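Long-range contacts in glutathione S-transferase (Pseudomonas fluorescens, PDB 3M3M), which binds glutathione and probably catalyses its conjugation to electrophilic substrates: residues A[5-10]-A[30-35]; A[15-20]-A[68-73]; A[81-86]-A[157-162]. All coordinates share one frame; numbering follows the deposited sequence.

Contacts 1 and 2 both belong to the thioredoxin-like N-terminal domain and interlock along the chain, because helix 13-24 of contact 2 lies between the two strands of contact 1. Their centres are 12 Å apart and they touch, Gly8 CA lying 3.6 Å from Cys15 SG. Glutathione meets contact 2 directly, at Glu68 and Ser69, and Glu68 also binds the sodium, whereas in contact 1 the side chain of Asp9 stays about 7 Å from the glutathione. Contact 3 ties the segment 81-86 to the start of helix 159-168 in the all-helical part. It touches contact 2, Lys17 O lying 3.8 Å from Ile162 CG2, while its centre is 24 Å from that of contact 1.

Contact 1 of 3, residues A[5-10]-A[30-35]; sequences KVYGDY and EWQAVD
Val6 and Gly8 hold the two parallel strands together from one side, Gln32 and Val34 from the other. Val6 N donates to Glu30 O at 2.9 Å, Gln32 N to Val6 O at 2.8 Å, and Gly8 N to Gln32 O. The last bond, from Val34 N to Gly8 O, is less straight, with its donor 37° out of the carbonyl plane, where the strands are ending. Beside Gln32 and Glu30 the extended chain of Lys5 runs the same way as both; its NZ stops 4.2 Å from Glu30 OE2, beyond a salt bridge, and water 1 joins it to Glu30 OE1. Lys5 NZ also donates to Tyr7 OH, which bonds to Glu59 of strand 57-60 as well. Asp9 OD1 accepts from Arg11 N just past the segment, and water 2 links Asp9 OD2 to Val34 O.

These are the two parallel strands of the beta-alpha-beta unit that opens the thioredoxin-like domain, with helix 13-24 as the connection between them. Strand 29-33 is the outermost on this side within the chain, and strand 4-8 has strand 57-60 as its other neighbour.

On the helix side of the sheet Trp31 is sandwiched. Val6 CG1 makes a CH-pi contact with its six-membered ring, 3.8 Å from the centroid, and a branched valine suits a place between flat indole and helix. Over the opposite face the Tyr10 ring stacks on the five-membered ring, centroids 3.8 Å apart and planes at 10°. Trp31 CG stands anti to the backbone N (chi1 -171°), and the indole reaches back over strand 4-8. At Gly8 a beta carbon would clash with Trp31 CZ2, so a residue without one fits. On the other face Gln32 CG packs 3.7 Å from Tyr7 CD1, and Val34 CG2 meets the edge of the tyrosine ring.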
loop_
_atom_site.group_PDB
_atom_site.type_symbol
_atom_site.label_atom_id
_atom_site.label_comp_id
_atom_site.label_asym_id
_atom_site.label_seq_id
_atom_site.Cartn_x
_atom_site.Cartn_y
_atom_site.Cartn_z
ATOM N N LYS A 5 5.780 -13.434 -10.552
ATOM C CA LYS A 5 6.171 -12.329 -11.382
ATOM C C LYS A 5 5.204 -11.182 -11.033
ATOM O O LYS A 5 4.002 -11.422 -11.007
ATOM C CB LYS A 5 6.050 -12.687 -12.880
ATOM C CG LYS A 5 6.396 -11.521 -13.815
ATOM C CD LYS A 5 6.389 -12.036 -15.278
ATOM C CE LYS A 5 6.781 -10.952 -16.249
ATOM N NZ LYS A 5 6.668 -11.487 -17.692
ATOM N N VAL A 6 5.766 -10.027 -10.710
ATOM C CA VAL A 6 4.929 -8.831 -10.379
ATOM C C VAL A 6 5.044 -7.895 -11.511
ATOM O O VAL A 6 6.153 -7.543 -11.927
ATOM C CB VAL A 6 5.487 -8.115 -9.089
ATOM C CG1 VAL A 6 4.654 -6.841 -8.812
ATOM C CG2 VAL A 6 5.533 -9.109 -7.829
ATOM N N TYR A 7 3.893 -7.423 -12.004
ATOM C CA TYR A 7 3.875 -6.301 -12.873
ATOM C C TYR A 7 3.650 -5.063 -12.029
ATOM O O TYR A 7 2.625 -4.974 -11.327
ATOM C CB TYR A 7 2.707 -6.460 -13.856
ATOM C CG TYR A 7 2.945 -7.621 -14.788
ATOM C CD1 TYR A 7 3.503 -7.436 -16.069
ATOM C CD2 TYR A 7 2.579 -8.931 -14.386
ATOM C CE1 TYR A 7 3.791 -8.506 -16.912
ATOM C CE2 TYR A 7 2.847 -10.042 -15.248
ATOM C CZ TYR A 7 3.431 -9.810 -16.488
ATOM O OH TYR A 7 3.660 -10.906 -17.351
ATOM N N GLY A 8 4.548 -4.071 -12.103
ATOM C CA GLY A 8 4.467 -3.006 -11.096
ATOM C C GLY A 8 5.360 -1.823 -11.428
ATOM O O GLY A 8 6.146 -1.861 -12.412
ATOM N N ASP A 9 5.257 -0.789 -10.584
ATOM C CA ASP A 9 6.102 0.388 -10.606
ATOM C C ASP A 9 6.567 0.541 -9.166
ATOM O O ASP A 9 5.779 0.711 -8.265
ATOM C CB ASP A 9 5.292 1.544 -11.097
ATOM C CG ASP A 9 6.046 2.944 -11.035
ATOM O OD1 ASP A 9 7.153 3.062 -10.474
ATOM O OD2 ASP A 9 5.461 3.899 -11.679
ATOM N N TYR A 10 7.879 0.487 -8.903
ATOM C CA TYR A 10 8.285 0.621 -7.498
ATOM C C TYR A 10 7.838 1.889 -6.825
ATOM O O TYR A 10 7.682 1.880 -5.576
ATOM C CB TYR A 10 9.831 0.534 -7.354
ATOM C CG TYR A 10 10.394 -0.816 -7.645
ATOM C CD1 TYR A 10 10.052 -1.915 -6.855
ATOM C CD2 TYR A 10 11.264 -1.014 -8.757
ATOM C CE1 TYR A 10 10.618 -3.197 -7.115
ATOM C CE2 TYR A 10 11.825 -2.297 -9.035
ATOM C CZ TYR A 10 11.471 -3.361 -8.217
ATOM O OH TYR A 10 12.052 -4.619 -8.446
ATOM N N GLU A 30 10.212 -12.244 -10.052
ATOM C CA GLU A 30 10.691 -11.417 -11.113
ATOM C C GLU A 30 9.795 -10.112 -11.068
ATOM O O GLU A 30 8.630 -10.218 -10.752
ATOM C CB GLU A 30 10.417 -12.178 -12.414
ATOM C CG GLU A 30 10.683 -11.345 -13.679
ATOM C CD GLU A 30 10.397 -12.127 -15.011
ATOM O OE1 GLU A 30 10.069 -13.365 -14.970
ATOM O OE2 GLU A 30 10.515 -11.450 -16.062
ATOM N N TRP A 31 10.385 -8.987 -11.357
ATOM C CA TRP A 31 9.628 -7.705 -11.396
ATOM C C TRP A 31 9.629 -7.211 -12.826
ATOM O O TRP A 31 10.714 -7.013 -13.411
ATOM C CB TRP A 31 10.257 -6.691 -10.451
ATOM C CG TRP A 31 9.427 -5.427 -10.268
ATOM C CD1 TRP A 31 9.414 -4.268 -11.049
ATOM C CD2 TRP A 31 8.579 -5.166 -9.143
ATOM N NE1 TRP A 31 8.576 -3.299 -10.454
ATOM C CE2 TRP A 31 8.041 -3.830 -9.300
ATOM C CE3 TRP A 31 8.226 -5.922 -8.013
ATOM C CZ2 TRP A 31 7.129 -3.250 -8.362
ATOM C CZ3 TRP A 31 7.339 -5.313 -7.033
ATOM C CH2 TRP A 31 6.817 -4.002 -7.232
ATOM N N GLN A 32 8.440 -7.018 -13.391
ATOM C CA GLN A 32 8.315 -6.424 -14.725
ATOM C C GLN A 32 7.869 -4.979 -14.553
ATOM O O GLN A 32 6.738 -4.757 -14.094
ATOM C CB GLN A 32 7.347 -7.243 -15.563
ATOM C CG GLN A 32 6.970 -6.579 -16.908
ATOM C CD GLN A 32 8.161 -6.399 -17.820
ATOM O OE1 GLN A 32 8.744 -7.388 -18.235
ATOM N NE2 GLN A 32 8.561 -5.115 -18.103
ATOM N N ALA A 33 8.744 -3.986 -14.839
ATOM C CA ALA A 33 8.397 -2.566 -14.704
ATOM C C ALA A 33 7.282 -2.237 -15.669
ATOM O O ALA A 33 7.313 -2.695 -16.811
ATOM C CB ALA A 33 9.662 -1.691 -15.077
ATOM N N VAL A 34 6.268 -1.497 -15.221
ATOM C CA VAL A 34 5.139 -1.025 -16.040
ATOM C C VAL A 34 5.164 0.512 -15.931
ATOM O O VAL A 34 5.252 1.044 -14.798
ATOM C CB VAL A 34 3.850 -1.568 -15.436
ATOM C CG1 VAL A 34 2.599 -0.977 -16.121
ATOM C CG2 VAL A 34 3.838 -3.095 -15.528
ATOM N N ASP A 35 5.079 1.187 -17.084
ATOM C CA ASP A 35 5.075 2.625 -17.178
ATOM C C ASP A 35 3.640 3.058 -17.484
ATOM O O ASP A 35 3.191 2.919 -18.623
ATOM C CB ASP A 35 6.060 3.062 -18.286
ATOM C CG ASP A 35 6.204 4.553 -18.337
ATOM O OD1 ASP A 35 5.310 5.289 -17.813
ATOM O OD2 ASP A 35 7.310 4.965 -18.794
HETATM O O HOH W 1 8.752 -13.560 -17.433
HETATM O O HOH W 2 4.255 3.600 -13.985
HETATM O O HOH W 3 9.394 -0.442 -11.502
#

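Contact 2 of 3, residues A[15-20]-A[68-73]; sequences CYKIKL and ESNAIL. With NA (sodium ion), chain C; GSH (glutathione), chain B.
Lys17 sets off with CG anti to its carbonyl carbon (chi1 -66°) and then runs extended to Ser69 and Asn70, while Ser69 OG sits between its own backbone N and carbonyl carbon (chi1 61°), turned to the same ammonium group. Lys17 NZ donates to Ser69 OG at 3.1 Å and to Asn70 OD1 at 3.2 Å, the latter from 38° above the amide carbonyl plane. Glu100 of helix 87-117 supplies the buried charge with a salt bridge and also accepts from Asn70 ND2. An alanine in place of Lys17 would probably leave Glu100 without its opposite charge and Ser69 OG and Asn70 OD1 without the ammonium that links them.

Elsewhere between the nearly parallel helices, Ile18 CD1 is the main apolar contact, 3.6 Å from Ile72 CG2 and 3.9 Å from Leu73 CD2. Branched aliphatic chains suit this buried, apolar seam, where the two isoleucines cross at about a right angle.

Lys17 is thus second shell to the ligand. Ser69 OG donates to GSH O12 at 2.7 Å, Ser69 N donates to GSH O11, and Glu68 OE1 accepts from GSH N1. The same Glu68 oxygen binds sodium at 2.9 Å, and GSH O12 binds it too. Ser69 at the N-terminus of helix 69-77 thus receives the gamma-glutamyl carboxylate while Glu68 just before it takes the amino group, an acidic residue followed by serine that is characteristic of the glutathione site in the thioredoxin-like domain of glutathione transferases.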
loop_
_atom_site.group_PDB
_atom_site.type_symbol
_atom_site.label_atom_id
_atom_site.label_comp_id
_atom_site.label_asym_id
_atom_site.label_seq_id
_atom_site.Cartn_x
_atom_site.Cartn_y
_atom_site.Cartn_z
ATOM N N CYS A 15 2.064 -1.000 -5.399
ATOM C CA CYS A 15 3.057 -2.004 -5.798
ATOM C C CYS A 15 4.128 -2.230 -4.713
ATOM O O CYS A 15 4.611 -3.382 -4.538
ATOM C CB CYS A 15 3.753 -1.507 -7.095
ATOM S SG CYS A 15 2.590 -1.439 -8.498
ATOM N N TYR A 16 4.526 -1.154 -3.998
ATOM C CA TYR A 16 5.421 -1.310 -2.870
ATOM C C TYR A 16 4.901 -2.313 -1.821
ATOM O O TYR A 16 5.658 -3.130 -1.249
ATOM C CB TYR A 16 5.659 0.057 -2.209
ATOM C CG TYR A 16 6.542 -0.035 -0.965
ATOM C CD1 TYR A 16 7.693 -0.913 -0.905
ATOM C CD2 TYR A 16 6.187 0.737 0.162
ATOM C CE1 TYR A 16 8.481 -0.967 0.299
ATOM C CE2 TYR A 16 6.964 0.689 1.366
ATOM C CZ TYR A 16 8.127 -0.154 1.377
ATOM O OH TYR A 16 8.853 -0.241 2.564
ATOM N N LYS A 17 3.568 -2.326 -1.562
ATOM C CA LYS A 17 3.025 -3.333 -0.682
ATOM C C LYS A 17 3.461 -4.735 -1.057
ATOM O O LYS A 17 3.787 -5.520 -0.140
ATOM C CB LYS A 17 1.461 -3.387 -0.806
ATOM C CG LYS A 17 0.765 -2.126 -0.312
ATOM C CD LYS A 17 -0.679 -2.118 -0.812
ATOM C CE LYS A 17 -1.340 -0.801 -0.431
ATOM N NZ LYS A 17 -2.792 -0.743 -0.901
ATOM N N ILE A 18 3.515 -5.043 -2.363
ATOM C CA ILE A 18 3.832 -6.399 -2.826
ATOM C C ILE A 18 5.370 -6.637 -2.769
ATOM O O ILE A 18 5.820 -7.724 -2.328
ATOM C CB ILE A 18 3.289 -6.604 -4.224
ATOM C CG1 ILE A 18 1.762 -6.204 -4.290
ATOM C CG2 ILE A 18 3.448 -8.074 -4.612
ATOM C CD1 ILE A 18 0.897 -6.739 -3.108
ATOM N N LYS A 19 6.142 -5.636 -3.140
ATOM C CA LYS A 19 7.646 -5.750 -2.966
ATOM C C LYS A 19 7.925 -6.056 -1.487
ATOM O O LYS A 19 8.718 -6.956 -1.141
ATOM C CB LYS A 19 8.314 -4.415 -3.366
ATOM C CG LYS A 19 9.868 -4.510 -3.151
ATOM C CD LYS A 19 10.516 -3.118 -3.257
ATOM C CE LYS A 19 12.057 -3.257 -2.911
ATOM N NZ LYS A 19 12.733 -1.900 -3.111
ATOM N N LEU A 20 7.335 -5.238 -0.602
ATOM C CA LEU A 20 7.594 -5.462 0.846
ATOM C C LEU A 20 7.167 -6.855 1.321
ATOM O O LEU A 20 7.941 -7.584 1.977
ATOM C CB LEU A 20 6.796 -4.388 1.652
ATOM C CG LEU A 20 7.001 -4.425 3.193
ATOM C CD1 LEU A 20 8.593 -4.531 3.642
ATOM C CD2 LEU A 20 6.356 -3.106 3.763
ATOM N N GLU A 68 -5.521 -6.459 -7.542
ATOM C CA GLU A 68 -5.788 -5.753 -6.302
ATOM C C GLU A 68 -4.662 -6.039 -5.291
ATOM O O GLU A 68 -4.552 -7.058 -4.820
ATOM C CB GLU A 68 -7.154 -6.081 -5.741
ATOM C CG GLU A 68 -8.292 -5.487 -6.558
ATOM C CD GLU A 68 -8.313 -3.982 -6.583
ATOM O OE1 GLU A 68 -8.063 -3.386 -5.574
ATOM O OE2 GLU A 68 -8.680 -3.495 -7.603
ATOM N N SER A 69 -3.891 -5.014 -5.001
ATOM C CA SER A 69 -2.763 -5.137 -4.092
ATOM C C SER A 69 -3.186 -5.740 -2.782
ATOM O O SER A 69 -2.463 -6.591 -2.267
ATOM C CB SER A 69 -2.115 -3.735 -3.814
ATOM O OG SER A 69 -3.020 -2.824 -3.195
ATOM N N ASN A 70 -4.326 -5.331 -2.242
ATOM C CA ASN A 70 -4.685 -5.887 -0.919
ATOM C C ASN A 70 -5.126 -7.368 -0.995
ATOM O O ASN A 70 -4.952 -8.100 -0.012
ATOM C CB ASN A 70 -5.741 -5.056 -0.216
ATOM C CG ASN A 70 -5.196 -3.725 0.298
ATOM O OD1 ASN A 70 -4.007 -3.450 0.247
ATOM N ND2 ASN A 70 -6.100 -2.856 0.732
ATOM N N ALA A 71 -5.642 -7.794 -2.178
ATOM C CA ALA A 71 -6.003 -9.253 -2.317
ATOM C C ALA A 71 -4.714 -10.045 -2.510
ATOM O O ALA A 71 -4.551 -11.090 -1.911
ATOM C CB ALA A 71 -6.921 -9.455 -3.548
ATOM N N ILE A 72 -3.787 -9.444 -3.222
ATOM C CA ILE A 72 -2.451 -10.104 -3.356
ATOM C C ILE A 72 -1.764 -10.256 -1.993
ATOM O O ILE A 72 -1.213 -11.339 -1.691
ATOM C CB ILE A 72 -1.552 -9.329 -4.381
ATOM C CG1 ILE A 72 -2.185 -9.376 -5.799
ATOM C CG2 ILE A 72 -0.093 -9.976 -4.337
ATOM C CD1 ILE A 72 -1.588 -8.209 -6.666
ATOM N N LEU A 73 -1.835 -9.261 -1.109
ATOM C CA LEU A 73 -1.298 -9.409 0.230
ATOM C C LEU A 73 -1.956 -10.595 0.935
ATOM O O LEU A 73 -1.271 -11.389 1.621
ATOM C CB LEU A 73 -1.504 -8.139 1.070
ATOM C CG LEU A 73 -0.704 -6.886 0.634
ATOM C CD1 LEU A 73 -1.105 -5.690 1.529
ATOM C CD2 LEU A 73 0.827 -7.249 0.795
HETATM NA NA NA C . -6.413 -3.486 -3.210
HETATM N N1 GSH B . -7.354 -0.823 -5.893
HETATM C CA1 GSH B . -6.079 -1.073 -6.675
HETATM C C1 GSH B . -5.023 -1.799 -5.837
HETATM O O11 GSH B . -4.260 -2.610 -6.439
HETATM O O12 GSH B . -4.928 -1.512 -4.612
HETATM C CB1 GSH B . -5.583 0.343 -7.116
HETATM C CG1 GSH B . -4.316 0.124 -7.882
HETATM C CD1 GSH B . -3.927 1.398 -8.661
HETATM O OE1 GSH B . -4.696 2.553 -8.574
HETATM N N2 GSH B . -2.815 1.417 -9.455
HETATM C CA2 GSH B . -2.447 2.634 -10.176
HETATM C C2 GSH B . -2.627 2.346 -11.602
HETATM O O2 GSH B . -2.281 1.139 -12.038
HETATM C CB2 GSH B . -0.954 2.905 -9.848
HETATM S SG2 GSH B . -0.727 3.266 -8.012
HETATM N N3 GSH B . -3.140 3.259 -12.411
HETATM C CA3 GSH B . -3.213 2.937 -13.847
HETATM C C3 GSH B . -4.491 3.427 -14.504
HETATM O O31 GSH B . -4.545 3.579 -15.762
HETATM O O32 GSH B . -5.491 3.633 -13.797
#

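Contact 3 of 3, residues A[81-86]-A[157-162]; sequences QFLPSE and YSIADI
Phe82 and Ser158 bring the two backbones to within 4.0 Å at their CA atoms, and Ile159 N, in the first turn of helix 159-168, donates to Phe82 O at 2.9 Å, lying in the plane of that carbonyl. The same oxygen also has Ser158 CB close by, at 3.3 Å, so the backbone of segment 81-86 lies right against the helix start.

Among the side chains, Phe82 does most of the touching. Its ring turns an edge to the face of Tyr157 in an offset edge-to-face pair, centroids 5.7 Å apart and planes at 83°, with CE1 leading, 3.7 Å from Tyr157 CD2. A large flat hydrocarbon ring suits this buried place, since it needs no polar partner. Phe82 CB meets Ile159 CG2, which stands anti to the carbonyl carbon of Ile159 while CG1 takes the more hindered place between N and C (chi1 54°). From CG1 the chain carries on to CD1, which packs 3.9 Å from Leu83 CD1.

The helix start is built as a capping box. Ser158 OG accepts from Ala160 N, and Asp161 OD2 accepts from Ser158 N through its anti lone pair. A short hydroxyl and a carboxylate three residues on are well matched to these early amide groups. Asp161 OD1 is held in turn by Leu152 N and Trp187 NE1.

Around the pair, Phe82 and Ile159 both rest on Met21 of helix 13-24, and Leu83 and Ile159 on Asn74 and Ala77 of helix 69-77. Val93 of helix 87-117 packs against Ser158 and Ile159, so the start of helix 159-168 joins helices of the N-terminal domain to the all-helical part.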
loop_
_atom_site.group_PDB
_atom_site.type_symbol
_atom_site.label_atom_id
_atom_site.label_comp_id
_atom_site.label_asym_id
_atom_site.label_seq_id
_atom_site.Cartn_x
_atom_site.Cartn_y
_atom_site.Cartn_z
ATOM N N GLN A 81 2.539 -15.447 9.888
ATOM C CA GLN A 81 2.298 -14.618 11.037
ATOM C C GLN A 81 1.739 -13.239 10.589
ATOM O O GLN A 81 1.433 -12.396 11.474
ATOM C CB GLN A 81 3.601 -14.309 11.758
ATOM C CG GLN A 81 4.654 -13.582 10.895
ATOM C CD GLN A 81 5.584 -14.557 10.106
ATOM O OE1 GLN A 81 5.198 -15.693 9.708
ATOM N NE2 GLN A 81 6.818 -14.095 9.893
ATOM N N PHE A 82 1.692 -12.992 9.282
ATOM C CA PHE A 82 1.137 -11.630 8.843
ATOM C C PHE A 82 -0.356 -11.589 8.610
ATOM O O PHE A 82 -0.887 -10.502 8.242
ATOM C CB PHE A 82 1.877 -11.176 7.575
ATOM C CG PHE A 82 3.341 -11.083 7.806
ATOM C CD1 PHE A 82 3.842 -9.956 8.426
ATOM C CD2 PHE A 82 4.219 -12.071 7.320
ATOM C CE1 PHE A 82 5.230 -9.796 8.606
ATOM C CE2 PHE A 82 5.633 -11.938 7.514
ATOM C CZ PHE A 82 6.113 -10.815 8.172
ATOM N N LEU A 83 -1.017 -12.737 8.765
ATOM C CA LEU A 83 -2.504 -12.779 8.553
ATOM C C LEU A 83 -3.039 -13.754 9.643
ATOM O O LEU A 83 -2.850 -14.981 9.508
ATOM C CB LEU A 83 -2.862 -13.322 7.123
ATOM C CG LEU A 83 -4.402 -13.440 6.900
ATOM C CD1 LEU A 83 -5.025 -12.081 7.085
ATOM C CD2 LEU A 83 -4.597 -14.011 5.554
ATOM N N PRO A 84 -3.743 -13.205 10.649
ATOM C CA PRO A 84 -4.326 -14.029 11.709
ATOM C C PRO A 84 -5.336 -15.003 11.127
ATOM O O PRO A 84 -6.009 -14.702 10.158
ATOM C CB PRO A 84 -5.024 -13.027 12.638
ATOM C CG PRO A 84 -4.395 -11.657 12.353
ATOM C CD PRO A 84 -3.868 -11.750 10.908
ATOM N N SER A 85 -5.435 -16.192 11.717
ATOM C CA SER A 85 -6.467 -17.147 11.274
ATOM C C SER A 85 -7.760 -17.012 12.133
ATOM O O SER A 85 -8.817 -17.400 11.645
ATOM C CB SER A 85 -5.892 -18.595 11.386
ATOM O OG SER A 85 -5.379 -18.723 12.708
ATOM N N GLU A 86 -7.665 -16.457 13.349
ATOM C CA GLU A 86 -8.861 -16.286 14.222
ATOM C C GLU A 86 -9.818 -15.334 13.505
ATOM O O GLU A 86 -9.402 -14.260 13.043
ATOM C CB GLU A 86 -8.558 -15.731 15.617
ATOM C CG GLU A 86 -9.719 -15.946 16.643
ATOM C CD GLU A 86 -10.766 -14.809 16.712
ATOM O OE1 GLU A 86 -10.329 -13.680 16.974
ATOM O OE2 GLU A 86 -12.005 -15.068 16.588
ATOM N N TYR A 157 2.326 -7.382 13.885
ATOM C CA TYR A 157 2.454 -6.804 12.535
ATOM C C TYR A 157 1.743 -7.681 11.569
ATOM O O TYR A 157 1.908 -8.938 11.569
ATOM C CB TYR A 157 3.991 -6.772 12.258
ATOM C CG TYR A 157 4.433 -6.166 10.962
ATOM C CD1 TYR A 157 3.731 -5.101 10.350
ATOM C CD2 TYR A 157 5.654 -6.571 10.398
ATOM C CE1 TYR A 157 4.223 -4.547 9.133
ATOM C CE2 TYR A 157 6.156 -6.028 9.197
ATOM C CZ TYR A 157 5.427 -4.988 8.609
ATOM O OH TYR A 157 5.901 -4.459 7.458
ATOM N N SER A 158 0.887 -7.044 10.698
ATOM C CA SER A 158 0.051 -7.852 9.765
ATOM C C SER A 158 -0.031 -7.110 8.433
ATOM O O SER A 158 0.482 -5.975 8.276
ATOM C CB SER A 158 -1.390 -7.941 10.326
ATOM O OG SER A 158 -2.054 -6.677 10.257
ATOM N N ILE A 159 -0.769 -7.715 7.487
ATOM C CA ILE A 159 -0.914 -7.066 6.182
ATOM C C ILE A 159 -1.800 -5.836 6.275
ATOM O O ILE A 159 -1.850 -5.095 5.330
ATOM C CB ILE A 159 -1.526 -8.067 5.110
ATOM C CG1 ILE A 159 -2.863 -8.706 5.579
ATOM C CG2 ILE A 159 -0.453 -9.207 4.897
ATOM C CD1 ILE A 159 -3.422 -9.713 4.466
ATOM N N ALA A 160 -2.494 -5.620 7.402
ATOM C CA ALA A 160 -3.155 -4.271 7.534
ATOM C C ALA A 160 -2.098 -3.185 7.680
ATOM O O ALA A 160 -2.243 -2.115 7.102
ATOM C CB ALA A 160 -4.059 -4.216 8.790
ATOM N N ASP A 161 -1.064 -3.427 8.480
ATOM C CA ASP A 161 0.020 -2.403 8.611
ATOM C C ASP A 161 0.717 -2.226 7.280
ATOM O O ASP A 161 1.044 -1.122 6.927
ATOM C CB ASP A 161 1.029 -2.931 9.669
ATOM C CG ASP A 161 0.347 -3.178 11.040
ATOM O OD1 ASP A 161 -0.122 -2.230 11.694
ATOM O OD2 ASP A 161 0.266 -4.347 11.423
ATOM N N ILE A 162 1.052 -3.335 6.607
ATOM C CA ILE A 162 1.743 -3.264 5.308
ATOM C C ILE A 162 0.857 -2.405 4.336
ATOM O O ILE A 162 1.362 -1.446 3.659
ATOM C CB ILE A 162 1.976 -4.603 4.733
ATOM C CG1 ILE A 162 3.032 -5.382 5.613
ATOM C CG2 ILE A 162 2.486 -4.460 3.250
ATOM C CD1 ILE A 162 3.089 -6.863 5.297
#